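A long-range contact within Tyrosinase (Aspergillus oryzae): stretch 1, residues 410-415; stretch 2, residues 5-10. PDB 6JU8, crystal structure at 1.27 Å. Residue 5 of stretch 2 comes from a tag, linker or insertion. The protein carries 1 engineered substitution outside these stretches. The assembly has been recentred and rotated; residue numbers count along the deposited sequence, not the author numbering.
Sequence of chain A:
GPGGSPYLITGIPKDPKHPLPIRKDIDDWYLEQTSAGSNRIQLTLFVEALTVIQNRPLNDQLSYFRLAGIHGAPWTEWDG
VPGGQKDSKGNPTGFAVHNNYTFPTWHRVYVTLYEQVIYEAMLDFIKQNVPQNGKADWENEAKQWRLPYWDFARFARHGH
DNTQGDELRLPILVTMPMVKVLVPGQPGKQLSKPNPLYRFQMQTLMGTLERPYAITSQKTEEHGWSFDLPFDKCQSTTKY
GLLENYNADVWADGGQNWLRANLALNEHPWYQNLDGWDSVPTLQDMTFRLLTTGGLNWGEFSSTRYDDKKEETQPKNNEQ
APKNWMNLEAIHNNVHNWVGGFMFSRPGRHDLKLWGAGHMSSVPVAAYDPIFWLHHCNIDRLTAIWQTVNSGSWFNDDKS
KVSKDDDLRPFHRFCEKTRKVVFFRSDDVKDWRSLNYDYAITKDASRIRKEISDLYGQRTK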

# COMPACT_ATOMS: atom_id res chain seq x y z
N PRO A 410 20.68 4.76 -26.65
CA PRO A 410 21.65 5.84 -26.72
C PRO A 410 22.98 5.57 -26.04
O PRO A 410 23.69 6.50 -25.62
CB PRO A 410 20.87 6.92 -25.91
CG PRO A 410 20.37 6.10 -24.74
CD PRO A 410 19.90 4.82 -25.38
N PHE A 411 23.37 4.31 -25.95
CA PHE A 411 24.44 3.88 -25.08
C PHE A 411 25.81 3.98 -25.75
O PHE A 411 26.05 3.30 -26.73
CB PHE A 411 24.19 2.45 -24.61
CG PHE A 411 22.85 2.26 -23.94
CD1 PHE A 411 22.45 3.11 -22.91
CD2 PHE A 411 22.00 1.22 -24.31
CE1 PHE A 411 21.23 2.91 -22.27
CE2 PHE A 411 20.81 1.00 -23.67
CZ PHE A 411 20.43 1.85 -22.63
N HIS A 412 26.68 4.80 -25.18
CA HIS A 412 28.01 5.04 -25.72
C HIS A 412 29.08 4.21 -25.01
O HIS A 412 29.00 3.96 -23.80
CB HIS A 412 28.37 6.52 -25.60
CG HIS A 412 27.55 7.38 -26.51
ND1 HIS A 412 26.71 8.35 -26.01
CD2 HIS A 412 27.46 7.47 -27.84
CE1 HIS A 412 26.12 8.99 -27.00
NE2 HIS A 412 26.56 8.48 -28.13
N ARG A 413 30.10 3.83 -25.77
CA ARG A 413 31.26 3.16 -25.23
C ARG A 413 32.52 3.64 -25.95
O ARG A 413 32.47 4.18 -27.05
CB ARG A 413 31.15 1.65 -25.33
CG ARG A 413 30.84 1.16 -26.74
CD ARG A 413 30.67 -0.35 -26.81
NE ARG A 413 31.86 -1.06 -26.37
CZ ARG A 413 32.87 -1.37 -27.18
NH1 ARG A 413 32.86 -1.04 -28.47
NH2 ARG A 413 33.90 -2.02 -26.66
N PHE A 414 33.64 3.38 -25.31
CA PHE A 414 34.93 3.66 -25.90
C PHE A 414 35.42 2.38 -26.58
O PHE A 414 35.48 1.35 -25.90
CB PHE A 414 35.87 4.18 -24.82
CG PHE A 414 37.25 4.57 -25.26
CD1 PHE A 414 37.46 5.73 -25.99
CD2 PHE A 414 38.34 3.78 -24.92
CE1 PHE A 414 38.74 6.10 -26.38
CE2 PHE A 414 39.61 4.15 -25.31
CZ PHE A 414 39.81 5.30 -26.04
N CYS A 415 35.66 2.45 -27.88
CA CYS A 415 36.21 1.34 -28.65
C CYS A 415 37.74 1.34 -28.56
O CYS A 415 38.38 2.33 -28.92
CB CYS A 415 35.80 1.42 -30.12
SG CYS A 415 36.23 -0.08 -31.05
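Stretch 2 (5-10) SPYLIT

Stretch 2 crosses stretch 1 almost at a right angle: the line from CA of Pro6 to CA of Ile9 and the line from CA of Phe411 to CA of Phe414 run 89° apart. It has no regular secondary structure, yet from Pro6 to Ile9 its backbone is extended, with phi between -73° and -90° and psi between 108° and 149°. Such a chain can present its peptide groups to a strand without running alongside it.

Ser5, a tag residue, makes no contact. A cis peptide bond leads into Pro6, whose CA-to-CB bond points toward stretch 1; Pro6 CB lies 3.8 Å from ND1 of His412. Tyr7 contributes through its backbone; its side chain comes no nearer than CD2 of Tyr7 to O of His412, 6.2 Å. Tyr7 O accepts a hydrogen bond from a water at 2.6 Å, and that water accepts one from His412 N at 2.9 Å, bridging two polar groups.

Leu8 marks the crossing, Leu8 CA lying 4.7 Å from Arg413 CA. Its side chain (chi1 m, chi2 t) starts sideways, but its end comes nearer: Leu8 CD2 is 4.0 Å from Arg413 C, and Leu8 CD1 is 4.2 Å from Phe414 CB. The end of the Arg413 side chain leads away, though Arg413 CB still lies 4.0 Å from Ile9 O.

Ile9 is the anchor. Ile9 N donates to His412 O at 3.0 Å, nearly straight at 176°, the one direct hydrogen bond between the stretches. The side chain (m, t) carries Ile9 CD1 to 3.7 Å from Phe411 CD1, a buried apolar contact. A second water donates to Ile9 O at 3.1 Å and accepts from Phe414 N at 2.9 Å. Thr10 then leaves the contact. The rule is economical: one direct bond, two water bridges and apolar packing join the crossing chains.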

# COMPACT_ATOMS: atom_id res chain seq x y z
N SER A 5 29.08 14.05 -20.69
CA SER A 5 28.63 13.49 -21.96
C SER A 5 29.71 13.53 -23.02
O SER A 5 30.39 14.54 -23.26
CB SER A 5 27.35 14.23 -22.39
N PRO A 6 29.96 12.42 -23.70
CA PRO A 6 29.23 11.16 -23.52
C PRO A 6 29.61 10.47 -22.22
O PRO A 6 30.72 10.64 -21.71
CB PRO A 6 29.67 10.32 -24.72
CG PRO A 6 31.00 10.87 -25.08
CD PRO A 6 30.98 12.33 -24.77
N TYR A 7 28.64 9.75 -21.68
CA TYR A 7 28.81 8.88 -20.53
C TYR A 7 29.22 7.49 -21.01
O TYR A 7 28.43 6.78 -21.63
CB TYR A 7 27.52 8.80 -19.72
CG TYR A 7 27.73 8.01 -18.44
CD1 TYR A 7 28.25 8.63 -17.31
CD2 TYR A 7 27.42 6.66 -18.39
CE1 TYR A 7 28.44 7.90 -16.15
CE2 TYR A 7 27.60 5.94 -17.23
CZ TYR A 7 28.11 6.55 -16.11
OH TYR A 7 28.28 5.80 -14.97
N LEU A 8 30.47 7.13 -20.78
CA LEU A 8 30.99 5.89 -21.36
C LEU A 8 30.68 4.70 -20.46
O LEU A 8 31.13 4.66 -19.32
CB LEU A 8 32.50 6.06 -21.55
CG LEU A 8 32.89 7.22 -22.46
CD1 LEU A 8 34.40 7.35 -22.56
CD2 LEU A 8 32.29 7.03 -23.85
N ILE A 9 29.86 3.79 -20.96
CA ILE A 9 29.42 2.64 -20.17
C ILE A 9 30.43 1.52 -20.30
O ILE A 9 30.82 1.12 -21.40
CB ILE A 9 28.01 2.19 -20.60
CG1 ILE A 9 27.00 3.34 -20.37
CG2 ILE A 9 27.57 0.92 -19.90
CD1 ILE A 9 25.79 3.26 -21.27
N THR A 10 30.87 1.01 -19.15
CA THR A 10 31.91 0.01 -19.06
C THR A 10 31.50 -1.15 -18.17
O THR A 10 32.13 -2.20 -18.20
CB THR A 10 33.18 0.60 -18.40
OG1 THR A 10 32.82 1.18 -17.14
CG2 THR A 10 33.72 1.73 -19.26
O HOH W 1 26.13 6.43 -22.85
O HOH W 2 33.30 2.49 -22.61